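Local coordinates for protein ATP-dependent DNA helicase (Mycobacterium smegmatis, PDB 5V9X) that unwinds RNA:DNA hybrids as a 3'-to-5' helicase, tracking along single-stranded DNA and powered by ATP hydrolysis, at residues S34-E39 with E129-P134; N298-A303 with V380-L385. All blocks are in the same frame, centred on the assembly; numbering follows the deposited sequence.

Contact 1 (S34-E39 with E129-P134); sequences SALTRE and ERHGLP
The imidazole of His-131 meets the carboxylate of Glu-39 at its edge: OE1 of Glu-39 lies 2.7 Å from NE2 of His-131, almost in the ring plane, and the two flat groups are tilted by only 24°. NE2 donates to the syn side of OE1, from 21° outside the carboxylate plane, through a rather bent bond with an N-H...O angle of 134°. One face of the ring carries CG of the preceding residue, Arg-130, displaced toward the rim. The guanidinium of Arg-130 also turns an edge to OE1 of Glu-39; its NE is 3.5 Å from that oxygen, a weak hydrogen bond within a long salt bridge. A single carboxylate oxygen thus gathers both donors. Glu-39 reaches them because its CG stands anti to the backbone N and the chain runs on extended. Beside this polar group, Leu-133 pushes CD1 into the fork of Leu-36, 3.8 Å from CD1 of Leu-36 and 3.9 Å from its CD2. Helix 118-130 closes in a Schellman motif with Gly-132 at C-prime, Leu-133 N bonding back to Ala-128 O; His-131 before the glycine and Leu-133 after it both point toward helix 35-44. The contact lies on the surface of the first RecA-like helicase domain, where the N-terminal part of helix 35-44, N-capped by Ser-34, meets the C-terminal end of helix 118-130; Leu-36 and Glu-39 also touch Val-127 of that helix, and Asp-85 of helix 75-88 bonds to Ser-34 and Thr-37.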
ATOM      1  N   SER A  34      -7.655 -16.001 -34.052  1.00 49.67           N
ATOM      2  CA  SER A  34      -8.550 -16.239 -35.170  1.00 51.19           C
ATOM      3  C   SER A  34      -8.501 -15.060 -36.140  1.00 56.25           C
ATOM      4  O   SER A  34      -7.919 -14.008 -35.859  1.00 56.94           O
ATOM      5  CB  SER A  34      -9.977 -16.467 -34.673  1.00 50.91           C
ATOM      6  OG  SER A  34     -10.472 -15.323 -33.998  1.00 47.39           O
ATOM      7  N   ALA A  35      -9.123 -15.246 -37.306  1.00 56.39           N
ATOM      8  CA  ALA A  35      -9.123 -14.184 -38.308  1.00 57.66           C
ATOM      9  C   ALA A  35      -9.908 -12.968 -37.828  1.00 60.37           C
ATOM     10  O   ALA A  35      -9.527 -11.826 -38.113  1.00 62.42           O
ATOM     11  CB  ALA A  35      -9.687 -14.705 -39.629  1.00 54.89           C
ATOM     12  N   LEU A  36     -10.998 -13.189 -37.089  1.00 58.78           N
ATOM     13  CA  LEU A  36     -11.836 -12.077 -36.649  1.00 59.90           C
ATOM     14  C   LEU A  36     -11.108 -11.191 -35.646  1.00 62.68           C
ATOM     15  O   LEU A  36     -11.055  -9.967 -35.809  1.00 68.63           O
ATOM     16  CB  LEU A  36     -13.140 -12.604 -36.049  1.00 59.42           C
ATOM     17  CG  LEU A  36     -14.059 -13.419 -36.958  1.00 58.22           C
ATOM     18  CD1 LEU A  36     -15.354 -13.730 -36.228  1.00 54.39           C
ATOM     19  CD2 LEU A  36     -14.330 -12.692 -38.268  1.00 59.61           C
ATOM     20  N   THR A  37     -10.551 -11.788 -34.588  1.00 60.20           N
ATOM     21  CA  THR A  37      -9.838 -10.991 -33.594  1.00 53.23           C
ATOM     22  C   THR A  37      -8.604 -10.332 -34.194  1.00 52.96           C
ATOM     23  O   THR A  37      -8.259  -9.205 -33.823  1.00 53.18           O
ATOM     24  CB  THR A  37      -9.454 -11.860 -32.395  1.00 44.63           C
ATOM     25  OG1 THR A  37     -10.633 -12.454 -31.841  1.00 43.64           O
ATOM     26  CG2 THR A  37      -8.779 -11.026 -31.322  1.00 40.50           C
ATOM     27  N   ARG A  38      -7.939 -11.006 -35.134  1.00 54.48           N
ATOM     28  CA  ARG A  38      -6.806 -10.395 -35.817  1.00 56.46           C
ATOM     29  C   ARG A  38      -7.243  -9.177 -36.619  1.00 60.19           C
ATOM     30  O   ARG A  38      -6.586  -8.129 -36.577  1.00 61.06           O
ATOM     31  CB  ARG A  38      -6.126 -11.422 -36.727  1.00 61.20           C
ATOM     32  CG  ARG A  38      -4.840 -10.928 -37.367  1.00 64.86           C
ATOM     33  CD  ARG A  38      -4.365 -11.849 -38.485  1.00 69.43           C
ATOM     34  NE  ARG A  38      -4.230 -13.239 -38.052  1.00 69.75           N
ATOM     35  CZ  ARG A  38      -4.984 -14.238 -38.497  1.00 72.42           C
ATOM     36  NH1 ARG A  38      -5.926 -14.008 -39.401  1.00 75.33           N
ATOM     37  NH2 ARG A  38      -4.791 -15.472 -38.050  1.00 73.66           N
ATOM     38  N   GLU A  39      -8.360  -9.289 -37.346  1.00 62.36           N
ATOM     39  CA  GLU A  39      -8.815  -8.169 -38.161  1.00 59.14           C
ATOM     40  C   GLU A  39      -9.249  -6.994 -37.296  1.00 57.01           C
ATOM     41  O   GLU A  39      -9.006  -5.837 -37.654  1.00 60.73           O
ATOM     42  CB  GLU A  39      -9.956  -8.596 -39.087  1.00 59.14           C
ATOM     43  CG  GLU A  39     -10.467  -7.455 -39.968  1.00 62.75           C
ATOM     44  CD  GLU A  39     -11.273  -7.931 -41.160  1.00 71.27           C
ATOM     45  OE1 GLU A  39     -12.493  -8.150 -41.007  1.00 72.42           O
ATOM     46  OE2 GLU A  39     -10.683  -8.086 -42.251  1.00 75.27           O
ATOM     47  N   GLU A 129     -19.732  -9.888 -38.043  1.00 61.10           N
ATOM     48  CA  GLU A 129     -20.879  -9.639 -38.907  1.00 64.84           C
ATOM     49  C   GLU A 129     -20.468  -9.045 -40.248  1.00 64.79           C
ATOM     50  O   GLU A 129     -21.157  -9.262 -41.252  1.00 65.17           O
ATOM     51  CB  GLU A 129     -21.879  -8.729 -38.193  1.00 64.85           C
ATOM     52  CG  GLU A 129     -22.421  -9.342 -36.909  1.00 70.16           C
ATOM     53  CD  GLU A 129     -23.427  -8.455 -36.205  1.00 78.16           C
ATOM     54  OE1 GLU A 129     -23.566  -7.277 -36.597  1.00 80.18           O
ATOM     55  OE2 GLU A 129     -24.082  -8.941 -35.258  1.00 80.63           O
ATOM     56  N   ARG A 130     -19.357  -8.304 -40.290  1.00 66.98           N
ATOM     57  CA  ARG A 130     -18.832  -7.827 -41.566  1.00 70.39           C
ATOM     58  C   ARG A 130     -18.550  -8.983 -42.519  1.00 73.48           C
ATOM     59  O   ARG A 130     -18.716  -8.839 -43.736  1.00 74.83           O
ATOM     60  CB  ARG A 130     -17.565  -7.000 -41.333  1.00 66.63           C
ATOM     61  CG  ARG A 130     -16.755  -6.696 -42.592  1.00 63.31           C
ATOM     62  CD  ARG A 130     -15.483  -5.925 -42.262  1.00 60.78           C
ATOM     63  NE  ARG A 130     -14.399  -6.216 -43.198  1.00 62.41           N
ATOM     64  CZ  ARG A 130     -14.168  -5.533 -44.314  1.00 65.26           C
ATOM     65  NH1 ARG A 130     -14.946  -4.514 -44.645  1.00 71.28           N
ATOM     66  NH2 ARG A 130     -13.157  -5.870 -45.103  1.00 60.99           N
ATOM     67  N   HIS A 131     -18.143 -10.136 -41.988  1.00 70.87           N
ATOM     68  CA  HIS A 131     -17.822 -11.303 -42.796  1.00 75.31           C
ATOM     69  C   HIS A 131     -18.943 -12.340 -42.806  1.00 79.86           C
ATOM     70  O   HIS A 131     -18.714 -13.486 -43.207  1.00 83.87           O
ATOM     71  CB  HIS A 131     -16.515 -11.933 -42.312  1.00 74.29           C
ATOM     72  CG  HIS A 131     -15.297 -11.143 -42.676  1.00 70.55           C
ATOM     73  ND1 HIS A 131     -14.759 -11.150 -43.946  1.00 71.92           N
ATOM     74  CD2 HIS A 131     -14.515 -10.318 -41.942  1.00 67.89           C
ATOM     75  CE1 HIS A 131     -13.698 -10.365 -43.977  1.00 71.14           C
ATOM     76  NE2 HIS A 131     -13.527  -9.847 -42.773  1.00 68.91           N
ATOM     77  N   GLY A 132     -20.147 -11.962 -42.378  1.00 74.42           N
ATOM     78  CA  GLY A 132     -21.294 -12.845 -42.431  1.00 67.72           C
ATOM     79  C   GLY A 132     -21.384 -13.872 -41.325  1.00 69.51           C
ATOM     80  O   GLY A 132     -22.332 -14.667 -41.320  1.00 71.98           O
ATOM     81  N   LEU A 133     -20.442 -13.882 -40.388  1.00 69.58           N
ATOM     82  CA  LEU A 133     -20.441 -14.863 -39.317  1.00 72.13           C
ATOM     83  C   LEU A 133     -21.368 -14.427 -38.185  1.00 76.71           C
ATOM     84  O   LEU A 133     -21.689 -13.244 -38.053  1.00 78.46           O
ATOM     85  CB  LEU A 133     -19.021 -15.056 -38.791  1.00 69.81           C
ATOM     86  CG  LEU A 133     -17.973 -15.481 -39.821  1.00 71.02           C
ATOM     87  CD1 LEU A 133     -16.625 -15.706 -39.154  1.00 70.15           C
ATOM     88  CD2 LEU A 133     -18.421 -16.728 -40.567  1.00 72.22           C
ATOM     89  N   PRO A 134     -21.827 -15.368 -37.360  1.00 77.44           N
ATOM     90  CA  PRO A 134     -22.637 -14.983 -36.199  1.00 74.35           C
ATOM     91  C   PRO A 134     -21.786 -14.297 -35.142  1.00 71.15           C
ATOM     92  O   PRO A 134     -20.624 -14.648 -34.924  1.00 71.12           O
ATOM     93  CB  PRO A 134     -23.194 -16.319 -35.694  1.00 73.84           C
ATOM     94  CG  PRO A 134     -22.200 -17.328 -36.148  1.00 76.98           C
ATOM     95  CD  PRO A 134     -21.701 -16.833 -37.478  1.00 79.03           C
TER

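Contact 2 (N298-A303 with V380-L385). With nucleotides of chain B.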
ATOM      1  N   ASN A 298      -3.116  12.388   0.320  1.00 43.49           N
ATOM      2  CA  ASN A 298      -2.745  11.212   1.096  1.00 38.13           C
ATOM      3  C   ASN A 298      -3.725  10.896   2.224  1.00 41.30           C
ATOM      4  O   ASN A 298      -3.408  10.063   3.079  1.00 47.83           O
ATOM      5  CB  ASN A 298      -1.332  11.381   1.664  1.00 36.48           C
ATOM      6  CG  ASN A 298      -0.263  11.336   0.586  1.00 43.39           C
ATOM      7  OD1 ASN A 298      -0.513  10.890  -0.534  1.00 52.10           O
ATOM      8  ND2 ASN A 298       0.939  11.791   0.921  1.00 40.19           N
ATOM      9  N   SER A 299      -4.896  11.526   2.252  1.00 42.55           N
ATOM     10  CA  SER A 299      -5.923  11.169   3.220  1.00 41.70           C
ATOM     11  C   SER A 299      -7.276  11.594   2.668  1.00 44.68           C
ATOM     12  O   SER A 299      -7.363  12.419   1.754  1.00 46.63           O
ATOM     13  CB  SER A 299      -5.671  11.811   4.589  1.00 40.09           C
ATOM     14  OG  SER A 299      -5.961  13.198   4.568  1.00 45.97           O
ATOM     15  N   ARG A 300      -8.333  11.011   3.238  1.00 43.78           N
ATOM     16  CA  ARG A 300      -9.682  11.353   2.800  1.00 41.34           C
ATOM     17  C   ARG A 300     -10.072  12.755   3.252  1.00 47.55           C
ATOM     18  O   ARG A 300     -10.671  13.516   2.483  1.00 50.50           O
ATOM     19  CB  ARG A 300     -10.682  10.324   3.323  1.00 40.59           C
ATOM     20  CG  ARG A 300     -10.461   8.911   2.799  1.00 45.79           C
ATOM     21  CD  ARG A 300     -11.559   7.976   3.281  1.00 53.70           C
ATOM     22  NE  ARG A 300     -11.498   7.748   4.723  1.00 58.92           N
ATOM     23  CZ  ARG A 300     -11.153   6.592   5.282  1.00 57.45           C
ATOM     24  NH1 ARG A 300     -10.845   5.551   4.521  1.00 58.69           N
ATOM     25  NH2 ARG A 300     -11.123   6.474   6.602  1.00 55.44           N
ATOM     26  N   ARG A 301      -9.739  13.117   4.495  1.00 51.05           N
ATOM     27  CA  ARG A 301     -10.090  14.443   4.997  1.00 51.99           C
ATOM     28  C   ARG A 301      -9.430  15.541   4.172  1.00 50.79           C
ATOM     29  O   ARG A 301     -10.054  16.569   3.886  1.00 52.50           O
ATOM     30  CB  ARG A 301      -9.707  14.571   6.473  1.00 55.51           C
ATOM     31  CG  ARG A 301     -10.763  14.039   7.435  1.00 64.85           C
ATOM     32  CD  ARG A 301     -10.359  14.243   8.888  1.00 77.75           C
ATOM     33  NE  ARG A 301      -9.206  13.426   9.260  1.00 85.53           N
ATOM     34  CZ  ARG A 301      -8.610  13.465  10.449  1.00 87.04           C
ATOM     35  NH1 ARG A 301      -9.056  14.285  11.393  1.00 86.55           N
ATOM     36  NH2 ARG A 301      -7.567  12.684  10.694  1.00 85.08           N
ATOM     37  N   LEU A 302      -8.171  15.343   3.775  1.00 49.11           N
ATOM     38  CA  LEU A 302      -7.505  16.343   2.945  1.00 48.61           C
ATOM     39  C   LEU A 302      -8.147  16.433   1.567  1.00 47.93           C
ATOM     40  O   LEU A 302      -8.226  17.520   0.984  1.00 47.21           O
ATOM     41  CB  LEU A 302      -6.017  16.028   2.823  1.00 50.02           C
ATOM     42  CG  LEU A 302      -5.174  17.093   2.113  1.00 55.54           C
ATOM     43  CD1 LEU A 302      -5.143  18.382   2.920  1.00 59.30           C
ATOM     44  CD2 LEU A 302      -3.764  16.589   1.849  1.00 57.71           C
ATOM     45  N   ALA A 303      -8.611  15.300   1.030  1.00 46.15           N
ATOM     46  CA  ALA A 303      -9.282  15.309  -0.267  1.00 44.18           C
ATOM     47  C   ALA A 303     -10.585  16.102  -0.209  1.00 46.94           C
ATOM     48  O   ALA A 303     -10.876  16.908  -1.101  1.00 50.59           O
ATOM     49  CB  ALA A 303      -9.538  13.875  -0.732  1.00 37.22           C
ATOM     50  N   VAL A 380     -10.215  15.191  -6.939  1.00 42.94           N
ATOM     51  CA  VAL A 380      -9.293  15.088  -5.816  1.00 39.53           C
ATOM     52  C   VAL A 380      -9.496  13.714  -5.192  1.00 39.04           C
ATOM     53  O   VAL A 380     -10.503  13.471  -4.518  1.00 47.63           O
ATOM     54  CB  VAL A 380      -9.515  16.209  -4.793  1.00 38.74           C
ATOM     55  CG1 VAL A 380      -8.428  16.178  -3.730  1.00 40.50           C
ATOM     56  CG2 VAL A 380      -9.555  17.562  -5.489  1.00 37.80           C
ATOM     57  N   ALA A 381      -8.544  12.813  -5.405  1.00 36.05           N
ATOM     58  CA  ALA A 381      -8.714  11.415  -5.045  1.00 40.83           C
ATOM     59  C   ALA A 381      -7.638  10.951  -4.071  1.00 42.91           C
ATOM     60  O   ALA A 381      -6.569  11.555  -3.947  1.00 45.33           O
ATOM     61  CB  ALA A 381      -8.692  10.520  -6.290  1.00 38.96           C
ATOM     62  N   THR A 382      -7.947   9.861  -3.375  1.00 39.73           N
ATOM     63  CA  THR A 382      -6.965   9.118  -2.601  1.00 40.98           C
ATOM     64  C   THR A 382      -6.352   8.048  -3.507  1.00 42.92           C
ATOM     65  O   THR A 382      -6.413   8.151  -4.736  1.00 43.99           O
ATOM     66  CB  THR A 382      -7.619   8.522  -1.352  1.00 37.00           C
ATOM     67  OG1 THR A 382      -8.689   7.650  -1.740  1.00 31.40           O
ATOM     68  CG2 THR A 382      -8.160   9.623  -0.452  1.00 35.35           C
ATOM     69  N   SER A 383      -5.772   6.999  -2.918  1.00 38.58           N
ATOM     70  CA  SER A 383      -5.270   5.880  -3.709  1.00 34.68           C
ATOM     71  C   SER A 383      -6.383   5.085  -4.382  1.00 38.05           C
ATOM     72  O   SER A 383      -6.086   4.103  -5.072  1.00 38.08           O
ATOM     73  CB  SER A 383      -4.429   4.954  -2.830  1.00 36.90           C
ATOM     74  OG  SER A 383      -5.177   4.486  -1.719  1.00 47.54           O
ATOM     75  N   SER A 384      -7.645   5.484  -4.196  1.00 36.40           N
ATOM     76  CA  SER A 384      -8.762   4.824  -4.861  1.00 38.33           C
ATOM     77  C   SER A 384      -8.676   4.922  -6.378  1.00 41.98           C
ATOM     78  O   SER A 384      -9.299   4.116  -7.078  1.00 42.30           O
ATOM     79  CB  SER A 384     -10.078   5.429  -4.374  1.00 40.57           C
ATOM     80  OG  SER A 384     -10.123   6.821  -4.643  1.00 37.73           O
ATOM     81  N   LEU A 385      -7.930   5.897  -6.902  1.00 39.21           N
ATOM     82  CA  LEU A 385      -7.706   6.035  -8.337  1.00 38.61           C
ATOM     83  C   LEU A 385      -6.230   5.900  -8.695  1.00 42.96           C
ATOM     84  O   LEU A 385      -5.804   6.390  -9.746  1.00 49.58           O
ATOM     85  CB  LEU A 385      -8.244   7.376  -8.840  1.00 35.79           C
ATOM     86  CG  LEU A 385      -9.716   7.702  -8.591  1.00 31.08           C
ATOM     87  CD1 LEU A 385     -10.086   9.007  -9.279  1.00 30.16           C
ATOM     88  CD2 LEU A 385     -10.602   6.571  -9.069  1.00 30.77           C
TER
ATOM     89  P    DC B   7      -6.859   7.812   5.381  1.00 65.43           P
ATOM     90  OP1  DC B   7      -7.636   9.069   5.345  1.00 66.06           O
ATOM     91  OP2  DC B   7      -7.005   6.888   6.526  1.00 67.46           O
ATOM     92  O5'  DC B   7      -7.164   7.012   4.047  1.00 64.66           O
ATOM     93  C5'  DC B   7      -6.553   7.433   2.841  1.00 60.58           C
ATOM     94  C4'  DC B   7      -6.311   6.253   1.930  1.00 52.72           C
ATOM     95  O4'  DC B   7      -5.205   5.480   2.420  1.00 54.00           O
ATOM     96  C3'  DC B   7      -7.475   5.276   1.846  1.00 46.10           C
ATOM     97  O3'  DC B   7      -8.218   5.524   0.667  1.00 46.19           O
ATOM     98  C2'  DC B   7      -6.812   3.887   1.817  1.00 47.11           C
ATOM     99  C1'  DC B   7      -5.317   4.189   1.888  1.00 53.99           C
ATOM    100  N1   DC B   7      -4.574   3.244   2.760  1.00 61.24           N
ATOM    101  C2   DC B   7      -3.705   2.312   2.185  1.00 66.18           C
ATOM    102  O2   DC B   7      -3.563   2.303   0.956  1.00 71.04           O
ATOM    103  N3   DC B   7      -3.040   1.449   2.993  1.00 67.33           N
ATOM    104  C4   DC B   7      -3.226   1.495   4.313  1.00 69.63           C
ATOM    105  N4   DC B   7      -2.550   0.624   5.070  1.00 78.37           N
ATOM    106  C5   DC B   7      -4.113   2.435   4.915  1.00 62.18           C
ATOM    107  C6   DC B   7      -4.760   3.281   4.110  1.00 60.47           C
ATOM    108  P    DT B   8      -9.683   4.893   0.482  1.00 46.82           P
ATOM    109  OP1  DT B   8     -10.364   5.677  -0.570  1.00 48.59           O
ATOM    110  OP2  DT B   8     -10.308   4.766   1.816  1.00 47.28           O
ATOM    111  O5'  DT B   8      -9.394   3.422  -0.072  1.00 44.76           O
ATOM    112  C5'  DT B   8      -8.535   3.240  -1.193  1.00 41.95           C
ATOM    113  C4'  DT B   8      -8.054   1.803  -1.278  1.00 44.58           C
ATOM    114  O4'  DT B   8      -7.107   1.538  -0.229  1.00 41.69           O
ATOM    115  C3'  DT B   8      -9.142   0.755  -1.097  1.00 47.49           C
ATOM    116  O3'  DT B   8      -9.618   0.349  -2.367  1.00 48.48           O
ATOM    117  C2'  DT B   8      -8.434  -0.404  -0.361  1.00 45.75           C
ATOM    118  C1'  DT B   8      -7.040   0.150  -0.042  1.00 40.69           C
ATOM    119  N1   DT B   8      -6.590  -0.116   1.355  1.00 44.39           N
ATOM    120  C2   DT B   8      -5.518  -0.951   1.566  1.00 46.75           C
ATOM    121  O2   DT B   8      -4.906  -1.492   0.664  1.00 48.41           O
ATOM    122  N3   DT B   8      -5.183  -1.130   2.882  1.00 53.84           N
ATOM    123  C4   DT B   8      -5.803  -0.570   3.985  1.00 55.33           C
ATOM    124  O4   DT B   8      -5.427  -0.793   5.132  1.00 58.54           O
ATOM    125  C5   DT B   8      -6.921   0.295   3.692  1.00 47.96           C
ATOM    126  C7   DT B   8      -7.671   0.960   4.806  1.00 48.96           C
ATOM    127  C6   DT B   8      -7.257   0.477   2.407  1.00 44.99           C
ATOM    128  P    DG B   6      -3.433  10.192  10.526  1.00128.76           P
ATOM    129  OP1  DG B   6      -4.813  10.571  10.900  1.00129.03           O
ATOM    130  OP2  DG B   6      -2.793   9.016  11.157  1.00131.93           O
ATOM    131  O5'  DG B   6      -3.377   9.975   8.955  1.00118.61           O
ATOM    132  C5'  DG B   6      -3.953   8.840   8.386  1.00109.66           C
ATOM    133  C4'  DG B   6      -3.739   8.856   6.893  1.00102.88           C
ATOM    134  O4'  DG B   6      -2.323   8.824   6.608  1.00106.36           O
ATOM    135  C3'  DG B   6      -4.364   7.683   6.152  1.00 96.69           C
ATOM    136  O3'  DG B   6      -5.305   8.174   5.224  1.00 86.84           O
ATOM    137  C2'  DG B   6      -3.179   6.985   5.464  1.00100.97           C
ATOM    138  C1'  DG B   6      -2.106   8.066   5.450  1.00108.71           C
ATOM    139  N9   DG B   6      -0.729   7.557   5.493  1.00122.45           N
ATOM    140  C8   DG B   6       0.306   8.056   6.251  1.00127.14           C
ATOM    141  N7   DG B   6       1.428   7.413   6.092  1.00128.74           N
ATOM    142  C5   DG B   6       1.127   6.422   5.165  1.00128.86           C
ATOM    143  C6   DG B   6       1.953   5.416   4.605  1.00130.08           C
ATOM    144  O6   DG B   6       3.153   5.197   4.826  1.00130.11           O
ATOM    145  N1   DG B   6       1.253   4.616   3.704  1.00129.88           N
ATOM    146  C2   DG B   6      -0.077   4.767   3.385  1.00126.31           C
ATOM    147  N2   DG B   6      -0.579   3.900   2.494  1.00122.62           N
ATOM    148  N3   DG B   6      -0.861   5.706   3.900  1.00125.33           N
ATOM    149  C4   DG B   6      -0.198   6.496   4.782  1.00126.77           C
TER
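Thr-382 and Ser-299 meet by van der Waals contact: the methyl CG2 of Thr-382 sits 3.6 Å from the carbonyl O of Ser-299 and 4.0 Å from CG of Arg-300. One turn along, CB of Ala-303 makes an apolar contact with CG1 of Val-380 at 3.9 Å. Hydrogen bonds from both segments run to the tracking DNA strand. The backbone N of Arg-300 gives a nearly straight bond (171°) to OP1 of DC7 of chain B at 2.9 Å, where the helix dipole probably adds to the attraction. Bent at chi3 (-68°), the Arg-300 side chain lays one guanidinium face under O5' of DC7 and sends NH1, at the edge, to OP2 of DT8 of chain B, 2.9 Å away. Thr-382 divides its branches: OG1 donates to OP1 of DT8 at 2.8 Å while CG2 packs on the protein. Capping is supplied by Ser-299 OG, which accepts from Leu-302 N. One phosphate-binding surface thus forms in the second RecA-like domain, probably as in related helicases, where strand 378-381 ends and helix 300-318 begins; the strand runs between 352-355 and 292-296, and Val-380 also packs on Leu-306 and Leu-310.

How the contacts relate
From the N terminus, helix 35-44 comes first, and contact 1 closes a loop when the chain returns to it at 129-134, having passed through strands 64-68 and 100-103 of the first parallel sheet. The chain then completes that sheet and enters the second, where contact 2 closes a separate loop between 298-303 and 380-385, spanning strand 352-355 and helix 361-372. The loops follow in series, neither nesting nor crossing. Contact 1 ties two helices at the outer surface of the first helicase domain; contact 2 ties a helix to a strand end in the second, beside the DNA. Their centres are about 44 Å apart.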